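Local coordinates for hypothetical membrane protein (Corynebacterium glutamicum, PDB 6JSB) that binds heme through an HtaA-family domain and probably passes it along the heme-uptake machinery of Corynebacteria, this chain being the heme-carrying part, at residues A[33-37]-A[80-86]; A[75-81]-A[95-101]. All coordinates share one frame; numbering follows the deposited sequence.

Contact 1: A[33-37]-A[80-86]; sequences AYKYH and HNHYSGD. With HEM (protoporphyrin IX containing Fe), chain C.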
loop_
_atom_site.group_PDB
_atom_site.type_symbol
_atom_site.label_atom_id
_atom_site.label_comp_id
_atom_site.label_asym_id
_atom_site.label_seq_id
_atom_site.Cartn_x
_atom_site.Cartn_y
_atom_site.Cartn_z
ATOM N N ALA A 33 -26.133 -5.744 -5.184
ATOM C CA ALA A 33 -26.148 -5.414 -6.603
ATOM C C ALA A 33 -25.298 -6.364 -7.451
ATOM O O ALA A 33 -25.488 -6.387 -8.677
ATOM C CB ALA A 33 -25.662 -3.991 -6.842
ATOM N N TYR A 34 -24.383 -7.144 -6.856
ATOM C CA TYR A 34 -23.413 -7.923 -7.619
ATOM C C TYR A 34 -23.568 -9.410 -7.351
ATOM O O TYR A 34 -23.620 -9.832 -6.188
ATOM C CB TYR A 34 -21.988 -7.455 -7.261
ATOM C CG TYR A 34 -21.856 -6.005 -7.570
ATOM C CD1 TYR A 34 -21.986 -5.561 -8.867
ATOM C CD2 TYR A 34 -21.614 -5.067 -6.560
ATOM C CE1 TYR A 34 -21.880 -4.206 -9.185
ATOM C CE2 TYR A 34 -21.489 -3.678 -6.870
ATOM C CZ TYR A 34 -21.642 -3.271 -8.168
ATOM O OH TYR A 34 -21.546 -1.935 -8.501
ATOM N N LYS A 35 -23.630 -10.199 -8.453
ATOM C CA LYS A 35 -23.715 -11.650 -8.340
ATOM C C LYS A 35 -22.448 -12.257 -7.755
ATOM O O LYS A 35 -22.524 -13.203 -6.958
ATOM C CB LYS A 35 -23.979 -12.254 -9.724
ATOM C CG LYS A 35 -24.123 -13.770 -9.698
ATOM C CD LYS A 35 -24.658 -14.242 -11.082
ATOM C CE LYS A 35 -25.156 -15.673 -11.070
ATOM N NZ LYS A 35 -24.030 -16.615 -10.960
ATOM N N TYR A 36 -21.276 -11.767 -8.183
ATOM C CA TYR A 36 -19.985 -12.272 -7.742
ATOM C C TYR A 36 -19.306 -11.220 -6.873
ATOM O O TYR A 36 -19.348 -10.022 -7.181
ATOM C CB TYR A 36 -19.074 -12.591 -8.942
ATOM C CG TYR A 36 -19.612 -13.743 -9.717
ATOM C CD1 TYR A 36 -19.414 -15.049 -9.285
ATOM C CD2 TYR A 36 -20.321 -13.515 -10.870
ATOM C CE1 TYR A 36 -19.947 -16.132 -10.007
ATOM C CE2 TYR A 36 -20.852 -14.591 -11.622
ATOM C CZ TYR A 36 -20.655 -15.876 -11.179
ATOM O OH TYR A 36 -21.194 -16.934 -11.938
ATOM N N HIS A 37 -18.699 -11.662 -5.778
ATOM C CA HIS A 37 -18.101 -10.725 -4.847
ATOM C C HIS A 37 -16.610 -10.935 -4.800
ATOM O O HIS A 37 -16.134 -12.057 -5.007
ATOM C CB HIS A 37 -18.652 -10.941 -3.437
ATOM C CG HIS A 37 -20.052 -10.457 -3.285
ATOM N ND1 HIS A 37 -20.790 -10.658 -2.130
ATOM C CD2 HIS A 37 -20.853 -9.784 -4.139
ATOM C CE1 HIS A 37 -22.001 -10.144 -2.298
ATOM N NE2 HIS A 37 -22.069 -9.624 -3.515
ATOM N N HIS A 80 -17.241 -4.447 -7.261
ATOM C CA HIS A 80 -18.061 -3.995 -8.387
ATOM C C HIS A 80 -17.930 -4.936 -9.590
ATOM O O HIS A 80 -17.691 -4.512 -10.707
ATOM C CB HIS A 80 -17.724 -2.531 -8.807
ATOM C CG HIS A 80 -17.956 -1.536 -7.707
ATOM N ND1 HIS A 80 -19.215 -1.058 -7.386
ATOM C CD2 HIS A 80 -17.076 -0.902 -6.878
ATOM C CE1 HIS A 80 -19.093 -0.206 -6.366
ATOM N NE2 HIS A 80 -17.810 -0.095 -6.051
ATOM N N ASN A 81 -18.226 -6.205 -9.366
ATOM C CA ASN A 81 -18.106 -7.172 -10.446
ATOM C C ASN A 81 -19.224 -7.027 -11.474
ATOM O O ASN A 81 -20.402 -7.213 -11.169
ATOM C CB ASN A 81 -18.100 -8.602 -9.925
ATOM C CG ASN A 81 -17.526 -9.541 -10.968
ATOM O OD1 ASN A 81 -18.136 -9.719 -12.036
ATOM N ND2 ASN A 81 -16.342 -10.074 -10.726
ATOM N N HIS A 82 -18.830 -6.787 -12.720
ATOM C CA HIS A 82 -19.755 -6.461 -13.802
ATOM C C HIS A 82 -20.374 -7.693 -14.448
ATOM O O HIS A 82 -21.236 -7.565 -15.351
ATOM C CB HIS A 82 -18.958 -5.669 -14.823
ATOM C CG HIS A 82 -19.768 -5.099 -15.936
ATOM N ND1 HIS A 82 -20.805 -4.217 -15.719
ATOM C CD2 HIS A 82 -19.666 -5.251 -17.278
ATOM C CE1 HIS A 82 -21.326 -3.866 -16.886
ATOM N NE2 HIS A 82 -20.656 -4.481 -17.844
ATOM N N TYR A 83 -19.933 -8.890 -14.065
ATOM C CA TYR A 83 -20.356 -10.116 -14.756
ATOM C C TYR A 83 -21.488 -10.794 -13.997
ATOM O O TYR A 83 -21.374 -10.993 -12.779
ATOM C CB TYR A 83 -19.155 -11.062 -14.872
ATOM C CG TYR A 83 -19.512 -12.395 -15.464
ATOM C CD1 TYR A 83 -19.787 -12.530 -16.818
ATOM C CD2 TYR A 83 -19.568 -13.503 -14.658
ATOM C CE1 TYR A 83 -20.121 -13.797 -17.372
ATOM C CE2 TYR A 83 -19.892 -14.752 -15.167
ATOM C CZ TYR A 83 -20.175 -14.907 -16.516
ATOM O OH TYR A 83 -20.523 -16.158 -16.993
ATOM N N SER A 84 -22.558 -11.189 -14.716
ATOM C CA SER A 84 -23.686 -11.811 -14.019
ATOM C C SER A 84 -24.107 -13.118 -14.676
ATOM O O SER A 84 -25.228 -13.602 -14.433
ATOM C CB SER A 84 -24.876 -10.853 -13.939
ATOM O OG SER A 84 -25.228 -10.379 -15.211
ATOM N N GLY A 85 -23.246 -13.698 -15.508
ATOM C CA GLY A 85 -23.473 -15.020 -16.071
ATOM C C GLY A 85 -23.222 -16.114 -15.036
ATOM O O GLY A 85 -23.043 -15.857 -13.845
ATOM N N ASP A 86 -23.232 -17.365 -15.511
ATOM C CA ASP A 86 -23.147 -18.539 -14.637
ATOM C C ASP A 86 -21.786 -19.192 -14.680
ATOM O O ASP A 86 -21.582 -20.207 -14.011
ATOM C CB ASP A 86 -24.236 -19.591 -15.024
ATOM C CG ASP A 86 -25.625 -19.028 -14.924
ATOM O OD1 ASP A 86 -26.372 -19.132 -15.905
ATOM O OD2 ASP A 86 -25.929 -18.419 -13.874
HETATM C CHA HEM C . -16.362 5.393 -2.994
HETATM C CHB HEM C . -19.492 3.396 -6.110
HETATM C CHC HEM C . -15.720 2.180 -8.972
HETATM C CHD HEM C . -12.562 3.903 -5.647
HETATM C C1A HEM C . -17.521 5.021 -3.646
HETATM C C2A HEM C . -18.847 5.407 -3.199
HETATM C C3A HEM C . -19.750 4.855 -4.042
HETATM C C4A HEM C . -18.984 4.116 -5.045
HETATM C CMA HEM C . -21.305 4.967 -3.986
HETATM C CAA HEM C . -19.112 6.305 -1.972
HETATM C CBA HEM C . -19.374 5.439 -0.748
HETATM C CGA HEM C . -19.287 6.295 0.496
HETATM O O1A HEM C . -19.597 5.764 1.598
HETATM O O2A HEM C . -18.890 7.497 0.368
HETATM C C1B HEM C . -18.744 2.894 -7.138
HETATM C C2B HEM C . -19.284 2.204 -8.311
HETATM C C3B HEM C . -18.253 1.873 -9.108
HETATM C C4B HEM C . -17.006 2.307 -8.464
HETATM C CMB HEM C . -20.811 1.998 -8.520
HETATM C CAB HEM C . -18.254 1.129 -10.476
HETATM C CBB HEM C . -19.278 0.358 -10.855
HETATM C C1C HEM C . -14.528 2.524 -8.327
HETATM C C2C HEM C . -13.198 2.290 -8.836
HETATM C C3C HEM C . -12.308 2.717 -7.908
HETATM C C4C HEM C . -13.065 3.303 -6.805
HETATM C CMC HEM C . -12.857 1.546 -10.154
HETATM C CAC HEM C . -10.807 2.571 -8.085
HETATM C CBC HEM C . -10.058 2.397 -7.005
HETATM C C1D HEM C . -13.340 4.463 -4.656
HETATM C C2D HEM C . -12.815 5.141 -3.493
HETATM C C3D HEM C . -13.848 5.566 -2.736
HETATM C C4D HEM C . -15.076 5.146 -3.392
HETATM C CMD HEM C . -11.305 5.367 -3.262
HETATM C CAD HEM C . -13.737 6.346 -1.389
HETATM C CBD HEM C . -13.855 5.289 -0.261
HETATM C CGD HEM C . -13.703 6.028 1.067
HETATM O O1D HEM C . -14.694 6.743 1.443
HETATM O O2D HEM C . -12.590 5.892 1.685
HETATM N NA HEM C . -17.616 4.233 -4.812
HETATM N NB HEM C . -17.370 2.893 -7.257
HETATM N NC HEM C . -14.405 3.169 -7.092
HETATM N ND HEM C . -14.702 4.472 -4.535
HETATM FE FE HEM C . -15.939 3.446 -5.864
HETATM O O HOH W 1 -25.028 -19.256 -11.427
HETATM O O HOH W 2 -18.498 -7.474 -6.740
HETATM O O HOH W 3 -21.358 -9.869 -10.364
#

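Contact 2: A[75-81]-A[95-101]; sequences VHWTGHN and FILDLDF. With HEM (protoporphyrin IX containing Fe), chain C.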
loop_
_atom_site.group_PDB
_atom_site.type_symbol
_atom_site.label_atom_id
_atom_site.label_comp_id
_atom_site.label_asym_id
_atom_site.label_seq_id
_atom_site.Cartn_x
_atom_site.Cartn_y
_atom_site.Cartn_z
ATOM N N VAL A 75 -1.064 -6.510 -1.721
ATOM C CA VAL A 75 -2.480 -6.539 -1.329
ATOM C C VAL A 75 -3.328 -6.300 -2.574
ATOM O O VAL A 75 -3.008 -5.425 -3.376
ATOM C CB VAL A 75 -2.803 -5.476 -0.263
ATOM C CG1 VAL A 75 -4.287 -5.508 0.042
ATOM C CG2 VAL A 75 -1.970 -5.723 1.017
ATOM N N HIS A 76 -4.417 -7.066 -2.723
ATOM C CA HIS A 76 -5.262 -6.992 -3.927
ATOM C C HIS A 76 -6.687 -6.746 -3.458
ATOM O O HIS A 76 -7.221 -7.560 -2.680
ATOM C CB HIS A 76 -5.187 -8.336 -4.674
ATOM C CG HIS A 76 -5.891 -8.360 -5.992
ATOM N ND1 HIS A 76 -6.366 -9.539 -6.534
ATOM C CD2 HIS A 76 -6.189 -7.380 -6.878
ATOM C CE1 HIS A 76 -6.931 -9.280 -7.708
ATOM N NE2 HIS A 76 -6.828 -7.982 -7.951
ATOM N N TRP A 77 -7.327 -5.676 -3.945
ATOM C CA TRP A 77 -8.734 -5.399 -3.637
ATOM C C TRP A 77 -9.581 -5.585 -4.899
ATOM O O TRP A 77 -9.191 -5.119 -5.985
ATOM C CB TRP A 77 -8.935 -3.952 -3.215
ATOM C CG TRP A 77 -8.252 -3.477 -1.953
ATOM C CD1 TRP A 77 -8.878 -3.226 -0.747
ATOM C CD2 TRP A 77 -6.887 -3.044 -1.801
ATOM N NE1 TRP A 77 -7.968 -2.715 0.155
ATOM C CE2 TRP A 77 -6.730 -2.620 -0.466
ATOM C CE3 TRP A 77 -5.760 -3.027 -2.670
ATOM C CZ2 TRP A 77 -5.504 -2.114 0.025
ATOM C CZ3 TRP A 77 -4.560 -2.544 -2.198
ATOM C CH2 TRP A 77 -4.425 -2.104 -0.844
ATOM N N THR A 78 -10.762 -6.192 -4.754
ATOM C CA THR A 78 -11.633 -6.380 -5.915
ATOM C C THR A 78 -13.075 -6.100 -5.500
ATOM O O THR A 78 -13.542 -6.592 -4.468
ATOM C CB THR A 78 -11.553 -7.825 -6.470
ATOM O OG1 THR A 78 -11.499 -8.777 -5.413
ATOM C CG2 THR A 78 -10.246 -8.006 -7.302
ATOM N N GLY A 79 -13.782 -5.335 -6.324
ATOM C CA GLY A 79 -15.207 -5.105 -6.111
ATOM C C GLY A 79 -15.925 -4.655 -7.381
ATOM O O GLY A 79 -15.343 -4.558 -8.466
ATOM N N HIS A 80 -17.241 -4.447 -7.261
ATOM C CA HIS A 80 -18.061 -3.995 -8.387
ATOM C C HIS A 80 -17.930 -4.936 -9.590
ATOM O O HIS A 80 -17.691 -4.512 -10.707
ATOM C CB HIS A 80 -17.724 -2.531 -8.807
ATOM C CG HIS A 80 -17.956 -1.536 -7.707
ATOM N ND1 HIS A 80 -19.215 -1.058 -7.386
ATOM C CD2 HIS A 80 -17.076 -0.902 -6.878
ATOM C CE1 HIS A 80 -19.093 -0.206 -6.366
ATOM N NE2 HIS A 80 -17.810 -0.095 -6.051
ATOM N N ASN A 81 -18.226 -6.205 -9.366
ATOM C CA ASN A 81 -18.106 -7.172 -10.446
ATOM C C ASN A 81 -19.224 -7.027 -11.474
ATOM O O ASN A 81 -20.402 -7.213 -11.169
ATOM C CB ASN A 81 -18.100 -8.602 -9.925
ATOM C CG ASN A 81 -17.526 -9.541 -10.968
ATOM O OD1 ASN A 81 -18.136 -9.719 -12.036
ATOM N ND2 ASN A 81 -16.342 -10.074 -10.726
ATOM N N PHE A 95 -14.037 -7.465 -12.420
ATOM C CA PHE A 95 -14.197 -6.520 -11.322
ATOM C C PHE A 95 -13.922 -5.101 -11.838
ATOM O O PHE A 95 -12.820 -4.802 -12.320
ATOM C CB PHE A 95 -13.240 -6.865 -10.185
ATOM C CG PHE A 95 -13.663 -8.063 -9.395
ATOM C CD1 PHE A 95 -14.721 -7.964 -8.531
ATOM C CD2 PHE A 95 -12.980 -9.279 -9.523
ATOM C CE1 PHE A 95 -15.082 -9.081 -7.743
ATOM C CE2 PHE A 95 -13.352 -10.413 -8.762
ATOM C CZ PHE A 95 -14.415 -10.292 -7.875
ATOM N N ILE A 96 -14.922 -4.235 -11.771
ATOM C CA ILE A 96 -14.669 -2.848 -12.217
ATOM C C ILE A 96 -13.626 -2.164 -11.354
ATOM O O ILE A 96 -12.814 -1.361 -11.857
ATOM C CB ILE A 96 -15.989 -2.066 -12.252
ATOM C CG1 ILE A 96 -16.833 -2.663 -13.410
ATOM C CG2 ILE A 96 -15.682 -0.594 -12.498
ATOM C CD1 ILE A 96 -18.307 -2.163 -13.429
ATOM N N LEU A 97 -13.646 -2.412 -10.041
ATOM C CA LEU A 97 -12.625 -1.933 -9.132
ATOM C C LEU A 97 -11.663 -3.103 -8.940
ATOM O O LEU A 97 -12.046 -4.190 -8.454
ATOM C CB LEU A 97 -13.235 -1.448 -7.807
ATOM C CG LEU A 97 -12.260 -0.758 -6.855
ATOM C CD1 LEU A 97 -13.152 -0.111 -5.794
ATOM C CD2 LEU A 97 -11.279 -1.772 -6.205
ATOM N N ASP A 98 -10.420 -2.930 -9.391
ATOM C CA ASP A 98 -9.458 -4.032 -9.286
ATOM C C ASP A 98 -8.093 -3.381 -9.095
ATOM O O ASP A 98 -7.526 -2.828 -10.044
ATOM C CB ASP A 98 -9.515 -4.915 -10.544
ATOM C CG ASP A 98 -8.719 -6.202 -10.409
ATOM O OD1 ASP A 98 -7.650 -6.198 -9.758
ATOM O OD2 ASP A 98 -9.125 -7.249 -11.021
ATOM N N LEU A 99 -7.631 -3.395 -7.857
ATOM C CA LEU A 99 -6.500 -2.573 -7.398
ATOM C C LEU A 99 -5.472 -3.457 -6.690
ATOM O O LEU A 99 -5.832 -4.291 -5.852
ATOM C CB LEU A 99 -7.022 -1.524 -6.388
ATOM C CG LEU A 99 -5.944 -0.754 -5.612
ATOM C CD1 LEU A 99 -5.095 0.174 -6.499
ATOM C CD2 LEU A 99 -6.648 0.114 -4.542
ATOM N N ASP A 100 -4.199 -3.283 -7.008
ATOM C CA ASP A 100 -3.162 -4.085 -6.375
ATOM C C ASP A 100 -2.008 -3.169 -6.024
ATOM O O ASP A 100 -1.574 -2.386 -6.885
ATOM C CB ASP A 100 -2.677 -5.166 -7.319
ATOM C CG ASP A 100 -1.822 -6.176 -6.626
ATOM O OD1 ASP A 100 -2.332 -7.272 -6.243
ATOM O OD2 ASP A 100 -0.606 -5.922 -6.476
ATOM N N PHE A 101 -1.547 -3.198 -4.764
ATOM C CA PHE A 101 -0.348 -2.481 -4.335
ATOM C C PHE A 101 0.688 -3.505 -3.907
ATOM O O PHE A 101 0.370 -4.389 -3.116
ATOM C CB PHE A 101 -0.627 -1.566 -3.129
ATOM C CG PHE A 101 -1.414 -0.309 -3.433
ATOM C CD1 PHE A 101 -1.278 0.344 -4.628
ATOM C CD2 PHE A 101 -2.156 0.315 -2.462
ATOM C CE1 PHE A 101 -1.939 1.587 -4.866
ATOM C CE2 PHE A 101 -2.862 1.530 -2.723
ATOM C CZ PHE A 101 -2.746 2.150 -3.928
HETATM C CHA HEM C . -16.362 5.393 -2.994
HETATM C CHB HEM C . -19.492 3.396 -6.110
HETATM C CHC HEM C . -15.720 2.180 -8.972
HETATM C CHD HEM C . -12.562 3.903 -5.647
HETATM C C1A HEM C . -17.521 5.021 -3.646
HETATM C C2A HEM C . -18.847 5.407 -3.199
HETATM C C3A HEM C . -19.750 4.855 -4.042
HETATM C C4A HEM C . -18.984 4.116 -5.045
HETATM C CMA HEM C . -21.305 4.967 -3.986
HETATM C CAA HEM C . -19.112 6.305 -1.972
HETATM C CBA HEM C . -19.374 5.439 -0.748
HETATM C CGA HEM C . -19.287 6.295 0.496
HETATM O O1A HEM C . -19.597 5.764 1.598
HETATM O O2A HEM C . -18.890 7.497 0.368
HETATM C C1B HEM C . -18.744 2.894 -7.138
HETATM C C2B HEM C . -19.284 2.204 -8.311
HETATM C C3B HEM C . -18.253 1.873 -9.108
HETATM C C4B HEM C . -17.006 2.307 -8.464
HETATM C CMB HEM C . -20.811 1.998 -8.520
HETATM C CAB HEM C . -18.254 1.129 -10.476
HETATM C CBB HEM C . -19.278 0.358 -10.855
HETATM C C1C HEM C . -14.528 2.524 -8.327
HETATM C C2C HEM C . -13.198 2.290 -8.836
HETATM C C3C HEM C . -12.308 2.717 -7.908
HETATM C C4C HEM C . -13.065 3.303 -6.805
HETATM C CMC HEM C . -12.857 1.546 -10.154
HETATM C CAC HEM C . -10.807 2.571 -8.085
HETATM C CBC HEM C . -10.058 2.397 -7.005
HETATM C C1D HEM C . -13.340 4.463 -4.656
HETATM C C2D HEM C . -12.815 5.141 -3.493
HETATM C C3D HEM C . -13.848 5.566 -2.736
HETATM C C4D HEM C . -15.076 5.146 -3.392
HETATM C CMD HEM C . -11.305 5.367 -3.262
HETATM C CAD HEM C . -13.737 6.346 -1.389
HETATM C CBD HEM C . -13.855 5.289 -0.261
HETATM C CGD HEM C . -13.703 6.028 1.067
HETATM O O1D HEM C . -14.694 6.743 1.443
HETATM O O2D HEM C . -12.590 5.892 1.685
HETATM N NA HEM C . -17.616 4.233 -4.812
HETATM N NB HEM C . -17.370 2.893 -7.257
HETATM N NC HEM C . -14.405 3.169 -7.092
HETATM N ND HEM C . -14.702 4.472 -4.535
HETATM FE FE HEM C . -15.939 3.446 -5.864
#

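Contact 1: A[33-37]-A[80-86]
Tyr-34 and His-80 meet in the heme pocket, where the loop after helix 27-30 lies against the end of strand 68-81 and the Asx turn that follows it. His-80 ND1 and Tyr-34 OH form a nearly straight hydrogen bond (2.7 Å, 172°), with the phenol oxygen in the plane of the imidazole. NE2 of the same ring bonds Tyr-23 OH, the axial ligand of the heme iron; the two bonds, one at each nitrogen, set the rotation of the imidazole, which backs the axial tyrosine and itself touches the porphyrin. One face of the imidazole lies over pyrrole B. The His-80 backbone takes part too: its CA sits over the Tyr-34 ring, 3.8 Å from the centroid, while Ala-33 CB covers the opposite face. At Asn-81 the turn is closed by OD1, which accepts from Tyr-83 N at 2.8 Å. A water bridges Asn-81 N to Tyr-36 O; another accepts a hydrogen bond from Tyr-36 N and donates to both Asn-81 O and Tyr-83 O. The Tyr-83 ring runs alongside that of Tyr-36, slid so far that they meet mainly through CD2 of Tyr-83 and CE2 of Tyr-36 (3.5 Å). Past Ser-84, whose carbonyl touches Lys-35 CD, Gly-85 O accepts twice. Tyr-36 OH donates to it at 2.9 Å, and Lys-35 NZ, from the opposite face of the carbonyl plane, at 3.1 Å. The lysine chain is extended until CE, then bends (chi4 -71°). Its ammonium makes a long salt bridge to Asp-86 OD2 (3.9 Å), and a water accepts from NZ and donates to that same carboxylate oxygen.

Contact 2: A[75-81]-A[95-101]
Trp-77 and Leu-99 form a hydrogen-bonded antiparallel pair, Trp-77 N reaching Leu-99 O at 2.8 Å and Trp-77 O accepting from Leu-99 N. Val-75 and Phe-101 exchange the same two bonds. Toward the heme the ladder distorts: Ile-96 and Leu-97 both stand opposite Gly-79, a classic beta bulge. Gly-79 N still donates a hydrogen bond to Leu-97 O, but Leu-97 N comes to Gly-79 O from above the carbonyl plane at 3.2 Å. Ile-96 N turns instead to His-80 O, 57° out of that carbonyl's plane.

Among the side chains, His-76 NE2 donates to Asp-98 OD1 at 2.7 Å. The carboxylate oxygen lies in the imidazole plane, yet the nitrogen meets it from above the carboxylate plane. With CG anti to N (chi1 -174°), the histidine ring reaches diagonally past Leu-99 O. Asp-100 OD1, close to His-76 CB, has its salt bridge with Arg-43. On the same face of the sheet the Phe-95 ring is covered on both faces: Thr-78 CB stands over one, 3.6 Å from the centroid, and Asn-81 ND2 lies 3.2 Å above the plane on the other. That amide donates to Ala-91 O, while Thr-78 OG1 bonds Gly-39 N.

The other face is apolar. Val-75 CG1 and Leu-99 CD2 flank the Trp-77 indole, whose NE1 is taken by Asn-21 OD1, and Phe-101 CD2 touches Trp-77 CH2 at 3.7 Å. Leu-97 CD1 packs 3.6 Å from heme C4C. This is an antiparallel pair of consecutive strands joined by a long loop, whose bulged end forms one wall of a heme pocket.

In the fold
Strand 68-81 runs through both contacts, which share His-80 and Asn-81 and have centres about 13 Å apart. In contact 2 it pairs with strand 95-109; in contact 1 its end and the loop beyond it receive segment 33-37. The two also touch directly, His-37 O lying 3.8 Å from Phe-95 CZ and His-82 CB equally far from Ile-96 CD1. Both reach the heme. Of the two shared residues, His-80 is the one at the heme, its side chain about 3 Å from that of the axial Tyr-23, whereas Tyr-177, hydrogen-bonded to the heme like Ser-19, stays about 12 Å away, side chain to side chain. Ile-96 and Leu-97 add apolar contacts to the porphyrin.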